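Local coordinates for L-hydantoinase (Arthrobacter aurescens, PDB 1GKR), which hydrolyses 5-substituted hydantoins as a zinc-dependent cyclic amidase, acting more readily on aryl than on alkyl derivatives and with a stereoselectivity that depends on the substrate, at residues G232-V237 with G256-C261; G245-H250 with N303-T308; V179-A184 with I236-S241. All coordinates share one frame; numbering follows the deposited sequence.

The three contacts follow one wall of an amidohydrolase barrel from its strands to its zinc site. Contacts 1 and 3 share strand 234-237, which pairs with strand 259-263 in the first and with strand 179-182 in the third, so both rest on parallel backbone bonding. Their side chains differ: contact 1 adds a charged cluster of partly exposed residues near the start of strand 234-237, whereas contact 3 is buried throughout and ends in two zinc-binding histidines. Contact 2, only partly buried, sets helix 243-254 against the loop before strand 308-309 through apolar and water-mediated contacts. Cys261 joins contacts 1 and 2, its O bonding to Thr308 N and its N to the carboxylate of Asp307.

Contact 1: residues G232-V237 with G256-C261; sequences GCRLIV and GQDVHC
Leu235 and Asp258 begin a ladder of three backbone hydrogen bonds between strand 234-237 and the segment 256-261. Leu235 N donates to Asp258 O at 3.1 Å, His260 N returns a bond to Leu235 O at 2.9 Å, and Val237 N closes the series on His260 O, also at 2.9 Å. Leu235 thus bonds to the residues before and after its bridge partner Val259, the signature of parallel pairing. The CA-H of Val259 also points at Leu235 O, so this oxygen is approached twice.

The polar side chains gather on the carboxylate of Asp258. Its OD1 accepts a bond from His260 NE2 at 2.8 Å, nearly straight at 161° and lying in the imidazole plane. The same oxygen forms a salt bridge with Arg234 NH1 at 3.0 Å, weak as a hydrogen bond, its N-H...O angle being only 121°, with the guanidinium and carboxylate planes 90° apart. Arg234 CG, anti to the backbone N, passes close to the carboxylate. A water donates to OD2 and to Gly232 O, and the nearby arginine would probably stabilise the carboxylate as an anion.

Apolar contact is sparser: Leu235 CD2 meets Val259 CG1 at 4.3 Å on the face covered by helix 214-231, while Ile236 and His260, on the other face, touch Leu371 of helix 357-372. Strand 234-237, helix 243-254, which ends in a Schellman motif at Gly256, and strand 259-263 form one beta-alpha-beta unit of the TIM barrel that characterises the amidohydrolases.

Contact 2: residues G245-H250 with N303-T308; sequences GVELIH and NGLIDT
Leu305 lays its branch point over one face of the His250 imidazole, a CH-pi contact with CG 3.7 Å from the centroid of the His250 ring and 16° off its normal. The methine sits toward the rim, closest to His250 CD2, and the two side chains cross at about a right angle. His250 has CG anti to its backbone N (chi1 -169°), which directs CG toward the loop.

Apolar contacts continue along the helix, where Val246 CG1 touches Leu305 CB at 3.7 Å and Ile306 CG1 at 3.9 Å. Glu247 OE2 lies near Leu305 CD2, but its hydrogen bond goes to Gln300.

Polar contact runs through water: one molecule in the plane of the His250 ring lies 3.2 Å from His250 ND1 and also bonds to Leu305 O and Asp307 OD2. An alanine in place of His250 would probably open a gap beside Leu305 CG and leave the water without its partner on the helix.

The loop starts at Gly304, the Schellman residue closing helix 291-303, and leads into strand 308-309. Helix 243-254 also touches helix 214-231 through Leu248 and Ile249, with Val246 and Ile249 resting on Cys261 of strand 259-263.

Contact 3: residues V179-A184 with I236-S241; sequences VIVVHA and IVLHVS. With ZN (zinc ion), chain E.
Val181 packs against both Ile236 and Leu238, and here the two segments fit closely. Its CG2 meets Leu238 CD1 at 3.5 Å, while its CG1 lies alongside Ile236 CB at 3.8 Å, the side chains of Val181 and Ile236 pointing the same way. The parallel strands themselves are laced by Ile236 N bonding to Ile180 O at 3.0 Å and by Leu238 N bonding to Val182 O at 3.2 Å, with a weak bond from Val182 N to Ile236 O between.

Beyond Val182 the backbones part, and direct backbone bonding gives way to a water that accepts from Ala184 N and donates to Leu238 O, 2.7 Å from each. On this looser side Ala184 CB reaches Val237 CG1 only at 4.3 Å.

The diverging ends are joined by a zinc ion, bound by His183 ND1 at 2.0 Å and His239 NE2 at 2.3 Å. The edge of the His239 ring, through CE1, faces one side of the His183 ring, their planes 77° apart in an offset edge-to-face pair. Glu185 takes a hydrogen bond from His183 NE2, which would probably limit rotation of that ring. The carbamate of Lys147 completes the known protein ligands and bridges to the second zinc, making the binuclear centre at the C-terminal ends of the barrel strands that is found in hydantoinases, dihydropyrimidinases and other binuclear amidohydrolases.

Contact 1: residues G232-V237 with G256-C261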
loop_
_atom_site.group_PDB
_atom_site.type_symbol
_atom_site.label_atom_id
_atom_site.label_comp_id
_atom_site.label_asym_id
_atom_site.label_seq_id
_atom_site.Cartn_x
_atom_site.Cartn_y
_atom_site.Cartn_z
ATOM N N GLY A 232 19.019 0.471 10.880
ATOM C CA GLY A 232 19.374 -0.868 10.427
ATOM C C GLY A 232 19.688 -1.935 11.467
ATOM O O GLY A 232 20.204 -3.004 11.127
ATOM N N CYS A 233 19.383 -1.660 12.730
ATOM C CA CYS A 233 19.646 -2.604 13.818
ATOM C C CYS A 233 18.533 -3.636 13.928
ATOM O O CYS A 233 17.393 -3.346 13.590
ATOM C CB CYS A 233 19.727 -1.843 15.138
ATOM S SG CYS A 233 18.251 -0.814 15.466
ATOM N N ARG A 234 18.853 -4.838 14.404
ATOM C CA ARG A 234 17.819 -5.855 14.569
ATOM C C ARG A 234 16.919 -5.348 15.701
ATOM O O ARG A 234 17.392 -5.031 16.793
ATOM C CB ARG A 234 18.420 -7.203 14.953
ATOM C CG ARG A 234 17.526 -8.340 14.517
ATOM C CD ARG A 234 17.768 -9.602 15.285
ATOM N NE ARG A 234 18.851 -10.449 14.783
ATOM C CZ ARG A 234 18.917 -10.945 13.553
ATOM N NH1 ARG A 234 17.973 -10.666 12.673
ATOM N NH2 ARG A 234 19.898 -11.771 13.222
ATOM N N LEU A 235 15.626 -5.260 15.428
ATOM C CA LEU A 235 14.664 -4.752 16.383
ATOM C C LEU A 235 13.525 -5.719 16.669
ATOM O O LEU A 235 12.955 -6.302 15.752
ATOM C CB LEU A 235 14.074 -3.461 15.834
ATOM C CG LEU A 235 12.805 -2.974 16.534
ATOM C CD1 LEU A 235 13.167 -2.574 17.941
ATOM C CD2 LEU A 235 12.198 -1.788 15.801
ATOM N N ILE A 236 13.186 -5.903 17.934
ATOM C CA ILE A 236 12.063 -6.768 18.261
ATOM C C ILE A 236 11.079 -5.935 19.048
ATOM O O ILE A 236 11.438 -5.418 20.096
ATOM C CB ILE A 236 12.435 -7.929 19.187
ATOM C CG1 ILE A 236 13.429 -8.867 18.520
ATOM C CG2 ILE A 236 11.169 -8.699 19.549
ATOM C CD1 ILE A 236 13.830 -10.026 19.415
ATOM N N VAL A 237 9.853 -5.783 18.568
ATOM C CA VAL A 237 8.882 -5.030 19.346
ATOM C C VAL A 237 8.255 -6.014 20.332
ATOM O O VAL A 237 7.637 -7.001 19.937
ATOM C CB VAL A 237 7.796 -4.418 18.463
ATOM C CG1 VAL A 237 6.770 -3.690 19.329
ATOM C CG2 VAL A 237 8.437 -3.465 17.460
ATOM N N GLY A 256 11.636 -5.850 3.876
ATOM C CA GLY A 256 13.083 -5.868 4.017
ATOM C C GLY A 256 13.663 -5.405 5.348
ATOM O O GLY A 256 14.863 -5.567 5.592
ATOM N N GLN A 257 12.838 -4.829 6.221
ATOM C CA GLN A 257 13.338 -4.364 7.522
ATOM C C GLN A 257 13.564 -5.521 8.500
ATOM O O GLN A 257 12.722 -6.407 8.631
ATOM C CB GLN A 257 12.371 -3.353 8.136
ATOM C CG GLN A 257 12.215 -2.083 7.329
ATOM C CD GLN A 257 11.472 -1.014 8.098
ATOM O OE1 GLN A 257 10.542 -0.390 7.582
ATOM N NE2 GLN A 257 11.883 -0.790 9.346
ATOM N N ASP A 258 14.715 -5.510 9.170
ATOM C CA ASP A 258 15.071 -6.549 10.138
ATOM C C ASP A 258 14.319 -6.288 11.451
ATOM O O ASP A 258 14.917 -6.058 12.491
ATOM C CB ASP A 258 16.588 -6.530 10.376
ATOM C CG ASP A 258 17.081 -7.749 11.142
ATOM O OD1 ASP A 258 16.244 -8.631 11.418
ATOM O OD2 ASP A 258 18.298 -7.833 11.462
ATOM N N VAL A 259 12.999 -6.324 11.391
ATOM C CA VAL A 259 12.176 -6.070 12.554
ATOM C C VAL A 259 11.299 -7.279 12.816
ATOM O O VAL A 259 10.930 -7.974 11.887
ATOM C CB VAL A 259 11.307 -4.843 12.309
ATOM C CG1 VAL A 259 12.195 -3.688 11.933
ATOM C CG2 VAL A 259 10.306 -5.116 11.196
ATOM N N HIS A 260 10.965 -7.527 14.078
ATOM C CA HIS A 260 10.160 -8.692 14.429
ATOM C C HIS A 260 9.103 -8.418 15.468
ATOM O O HIS A 260 9.206 -7.484 16.260
ATOM C CB HIS A 260 11.083 -9.779 14.914
ATOM C CG HIS A 260 12.281 -9.925 14.051
ATOM N ND1 HIS A 260 12.374 -10.885 13.070
ATOM C CD2 HIS A 260 13.384 -9.151 13.929
ATOM C CE1 HIS A 260 13.482 -10.695 12.378
ATOM N NE2 HIS A 260 14.111 -9.647 12.879
ATOM N N CYS A 261 8.090 -9.267 15.490
ATOM C CA CYS A 261 7.001 -9.066 16.419
ATOM C C CYS A 261 6.882 -10.105 17.525
ATOM O O CYS A 261 6.884 -11.316 17.282
ATOM C CB CYS A 261 5.712 -9.004 15.636
ATOM S SG CYS A 261 4.314 -8.890 16.673
HETATM O O HOH W 1 20.481 -6.005 11.105
#

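Contact 2: residues G245-H250 with N303-T308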
loop_
_atom_site.group_PDB
_atom_site.type_symbol
_atom_site.label_atom_id
_atom_site.label_comp_id
_atom_site.label_asym_id
_atom_site.label_seq_id
_atom_site.Cartn_x
_atom_site.Cartn_y
_atom_site.Cartn_z
ATOM N N GLY A 245 -1.161 -3.831 15.066
ATOM C CA GLY A 245 0.245 -3.595 15.314
ATOM C C GLY A 245 1.061 -4.729 14.728
ATOM O O GLY A 245 2.152 -4.522 14.175
ATOM N N VAL A 246 0.537 -5.942 14.853
ATOM C CA VAL A 246 1.226 -7.098 14.311
ATOM C C VAL A 246 1.380 -6.871 12.813
ATOM O O VAL A 246 2.470 -7.036 12.260
ATOM C CB VAL A 246 0.438 -8.406 14.557
ATOM C CG1 VAL A 246 1.107 -9.568 13.838
ATOM C CG2 VAL A 246 0.386 -8.694 16.049
ATOM N N GLU A 247 0.293 -6.459 12.161
ATOM C CA GLU A 247 0.347 -6.229 10.728
ATOM C C GLU A 247 1.379 -5.163 10.330
ATOM O O GLU A 247 2.155 -5.368 9.391
ATOM C CB GLU A 247 -1.048 -5.888 10.202
ATOM C CG GLU A 247 -1.564 -6.903 9.170
ATOM C CD GLU A 247 -2.957 -7.440 9.500
ATOM O OE1 GLU A 247 -3.901 -6.618 9.621
ATOM O OE2 GLU A 247 -3.111 -8.682 9.633
ATOM N N LEU A 248 1.404 -4.041 11.046
ATOM C CA LEU A 248 2.354 -2.969 10.764
ATOM C C LEU A 248 3.782 -3.499 10.734
ATOM O O LEU A 248 4.550 -3.190 9.825
ATOM C CB LEU A 248 2.241 -1.882 11.830
ATOM C CG LEU A 248 1.543 -0.550 11.508
ATOM C CD1 LEU A 248 0.416 -0.753 10.523
ATOM C CD2 LEU A 248 1.009 0.052 12.804
ATOM N N ILE A 249 4.132 -4.300 11.735
ATOM C CA ILE A 249 5.472 -4.862 11.825
ATOM C C ILE A 249 5.700 -5.876 10.719
ATOM O O ILE A 249 6.743 -5.865 10.050
ATOM C CB ILE A 249 5.703 -5.548 13.195
ATOM C CG1 ILE A 249 5.648 -4.501 14.301
ATOM C CG2 ILE A 249 7.043 -6.241 13.226
ATOM C CD1 ILE A 249 5.632 -5.087 15.673
ATOM N N HIS A 250 4.725 -6.758 10.532
ATOM C CA HIS A 250 4.834 -7.771 9.494
ATOM C C HIS A 250 5.070 -7.121 8.127
ATOM O O HIS A 250 5.971 -7.509 7.382
ATOM C CB HIS A 250 3.571 -8.618 9.439
ATOM C CG HIS A 250 3.717 -9.828 8.581
ATOM N ND1 HIS A 250 4.720 -10.756 8.780
ATOM C CD2 HIS A 250 3.037 -10.235 7.484
ATOM C CE1 HIS A 250 4.653 -11.679 7.837
ATOM N NE2 HIS A 250 3.642 -11.386 7.038
ATOM N N ASN A 303 -0.681 -18.262 11.380
ATOM C CA ASN A 303 -0.277 -17.912 10.032
ATOM C C ASN A 303 1.129 -17.350 9.861
ATOM O O ASN A 303 1.553 -17.058 8.744
ATOM C CB ASN A 303 -1.306 -16.968 9.420
ATOM C CG ASN A 303 -2.592 -17.686 9.055
ATOM O OD1 ASN A 303 -2.555 -18.744 8.433
ATOM N ND2 ASN A 303 -3.730 -17.118 9.433
ATOM N N GLY A 304 1.855 -17.190 10.958
ATOM C CA GLY A 304 3.212 -16.695 10.843
ATOM C C GLY A 304 3.484 -15.210 10.978
ATOM O O GLY A 304 4.622 -14.804 10.762
ATOM N N LEU A 305 2.486 -14.396 11.321
ATOM C CA LEU A 305 2.726 -12.962 11.477
ATOM C C LEU A 305 3.323 -12.602 12.836
ATOM O O LEU A 305 3.841 -11.502 13.032
ATOM C CB LEU A 305 1.445 -12.167 11.268
ATOM C CG LEU A 305 1.043 -12.004 9.807
ATOM C CD1 LEU A 305 0.682 -13.352 9.241
ATOM C CD2 LEU A 305 -0.125 -11.062 9.704
ATOM N N ILE A 306 3.242 -13.524 13.783
ATOM C CA ILE A 306 3.802 -13.282 15.095
ATOM C C ILE A 306 5.087 -14.087 15.189
ATOM O O ILE A 306 5.064 -15.304 15.190
ATOM C CB ILE A 306 2.800 -13.682 16.163
ATOM C CG1 ILE A 306 1.600 -12.734 16.067
ATOM C CG2 ILE A 306 3.456 -13.659 17.522
ATOM C CD1 ILE A 306 0.582 -12.899 17.148
ATOM N N ASP A 307 6.210 -13.394 15.267
ATOM C CA ASP A 307 7.513 -14.044 15.294
ATOM C C ASP A 307 7.917 -14.802 16.543
ATOM O O ASP A 307 8.475 -15.894 16.444
ATOM C CB ASP A 307 8.581 -13.014 14.954
ATOM C CG ASP A 307 8.319 -12.357 13.628
ATOM O OD1 ASP A 307 8.432 -13.078 12.616
ATOM O OD2 ASP A 307 7.983 -11.146 13.593
ATOM N N THR A 308 7.659 -14.234 17.715
ATOM C CA THR A 308 8.025 -14.903 18.958
ATOM C C THR A 308 6.982 -14.712 20.043
ATOM O O THR A 308 6.155 -13.801 19.997
ATOM C CB THR A 308 9.348 -14.363 19.534
ATOM O OG1 THR A 308 9.160 -12.995 19.915
ATOM C CG2 THR A 308 10.475 -14.459 18.516
HETATM O O HOH W 2 6.163 -10.210 11.613
#

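Contact 3: residues V179-A184 with I236-S241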
loop_
_atom_site.group_PDB
_atom_site.type_symbol
_atom_site.label_atom_id
_atom_site.label_comp_id
_atom_site.label_asym_id
_atom_site.label_seq_id
_atom_site.Cartn_x
_atom_site.Cartn_y
_atom_site.Cartn_z
ATOM N N VAL A 179 21.060 -6.815 19.434
ATOM C CA VAL A 179 19.615 -6.773 19.238
ATOM C C VAL A 179 19.064 -5.738 20.205
ATOM O O VAL A 179 19.559 -5.617 21.318
ATOM C CB VAL A 179 18.961 -8.132 19.598
ATOM C CG1 VAL A 179 17.460 -8.083 19.347
ATOM C CG2 VAL A 179 19.602 -9.229 18.810
ATOM N N ILE A 180 18.061 -4.981 19.781
ATOM C CA ILE A 180 17.431 -4.011 20.663
ATOM C C ILE A 180 15.939 -4.352 20.683
ATOM O O ILE A 180 15.329 -4.581 19.635
ATOM C CB ILE A 180 17.605 -2.560 20.166
ATOM C CG1 ILE A 180 16.850 -1.602 21.087
ATOM C CG2 ILE A 180 17.074 -2.412 18.769
ATOM C CD1 ILE A 180 17.443 -1.510 22.476
ATOM N N VAL A 181 15.361 -4.441 21.872
ATOM C CA VAL A 181 13.940 -4.717 21.975
ATOM C C VAL A 181 13.397 -3.475 22.653
ATOM O O VAL A 181 14.101 -2.849 23.441
ATOM C CB VAL A 181 13.652 -5.988 22.834
ATOM C CG1 VAL A 181 14.436 -7.149 22.302
ATOM C CG2 VAL A 181 13.999 -5.762 24.283
ATOM N N VAL A 182 12.167 -3.090 22.348
ATOM C CA VAL A 182 11.609 -1.899 22.975
ATOM C C VAL A 182 10.186 -2.134 23.424
ATOM O O VAL A 182 9.507 -3.031 22.930
ATOM C CB VAL A 182 11.575 -0.678 22.008
ATOM C CG1 VAL A 182 12.890 -0.512 21.325
ATOM C CG2 VAL A 182 10.496 -0.855 20.995
ATOM N N HIS A 183 9.755 -1.323 24.382
ATOM C CA HIS A 183 8.387 -1.357 24.874
ATOM C C HIS A 183 7.813 -0.168 24.107
ATOM O O HIS A 183 8.171 0.986 24.373
ATOM C CB HIS A 183 8.342 -1.088 26.382
ATOM C CG HIS A 183 6.952 -0.986 26.931
ATOM N ND1 HIS A 183 6.451 -1.876 27.860
ATOM C CD2 HIS A 183 5.953 -0.104 26.673
ATOM C CE1 HIS A 183 5.204 -1.549 28.151
ATOM N NE2 HIS A 183 4.876 -0.478 27.442
ATOM N N ALA A 184 6.943 -0.428 23.143
ATOM C CA ALA A 184 6.426 0.679 22.358
ATOM C C ALA A 184 5.058 1.228 22.697
ATOM O O ALA A 184 4.038 0.646 22.339
ATOM C CB ALA A 184 6.475 0.330 20.875
ATOM N N ILE A 236 13.186 -5.903 17.934
ATOM C CA ILE A 236 12.063 -6.768 18.261
ATOM C C ILE A 236 11.079 -5.935 19.048
ATOM O O ILE A 236 11.438 -5.418 20.096
ATOM C CB ILE A 236 12.435 -7.929 19.187
ATOM C CG1 ILE A 236 13.429 -8.867 18.520
ATOM C CG2 ILE A 236 11.169 -8.699 19.549
ATOM C CD1 ILE A 236 13.830 -10.026 19.415
ATOM N N VAL A 237 9.853 -5.783 18.568
ATOM C CA VAL A 237 8.882 -5.030 19.346
ATOM C C VAL A 237 8.255 -6.014 20.332
ATOM O O VAL A 237 7.637 -7.001 19.937
ATOM C CB VAL A 237 7.796 -4.418 18.463
ATOM C CG1 VAL A 237 6.770 -3.690 19.329
ATOM C CG2 VAL A 237 8.437 -3.465 17.460
ATOM N N LEU A 238 8.443 -5.741 21.621
ATOM C CA LEU A 238 7.948 -6.585 22.703
ATOM C C LEU A 238 6.452 -6.499 22.873
ATOM O O LEU A 238 5.819 -5.530 22.446
ATOM C CB LEU A 238 8.618 -6.188 24.014
ATOM C CG LEU A 238 10.139 -6.315 24.074
ATOM C CD1 LEU A 238 10.649 -5.671 25.339
ATOM C CD2 LEU A 238 10.525 -7.772 24.030
ATOM N N HIS A 239 5.902 -7.529 23.512
ATOM C CA HIS A 239 4.465 -7.645 23.790
ATOM C C HIS A 239 3.538 -6.749 22.980
ATOM O O HIS A 239 3.079 -5.722 23.485
ATOM C CB HIS A 239 4.198 -7.379 25.262
ATOM C CG HIS A 239 4.921 -6.181 25.784
ATOM N ND1 HIS A 239 5.008 -5.004 25.074
ATOM C CD2 HIS A 239 5.585 -5.972 26.944
ATOM C CE1 HIS A 239 5.694 -4.118 25.775
ATOM N NE2 HIS A 239 6.055 -4.681 26.913
ATOM N N VAL A 240 3.280 -7.136 21.730
ATOM C CA VAL A 240 2.362 -6.408 20.863
ATOM C C VAL A 240 0.980 -6.971 21.204
ATOM O O VAL A 240 0.735 -8.172 21.059
ATOM C CB VAL A 240 2.693 -6.657 19.395
ATOM C CG1 VAL A 240 1.606 -6.069 18.501
ATOM C CG2 VAL A 240 4.027 -6.028 19.085
ATOM N N SER A 241 0.084 -6.098 21.649
ATOM C CA SER A 241 -1.243 -6.510 22.100
ATOM C C SER A 241 -2.376 -6.580 21.100
ATOM O O SER A 241 -3.408 -7.173 21.413
ATOM C CB SER A 241 -1.719 -5.573 23.194
ATOM O OG SER A 241 -2.145 -4.350 22.605
HETATM ZN ZN ZN E . 6.966 -3.659 28.727
HETATM O O HOH W 3 5.912 -2.913 22.930
#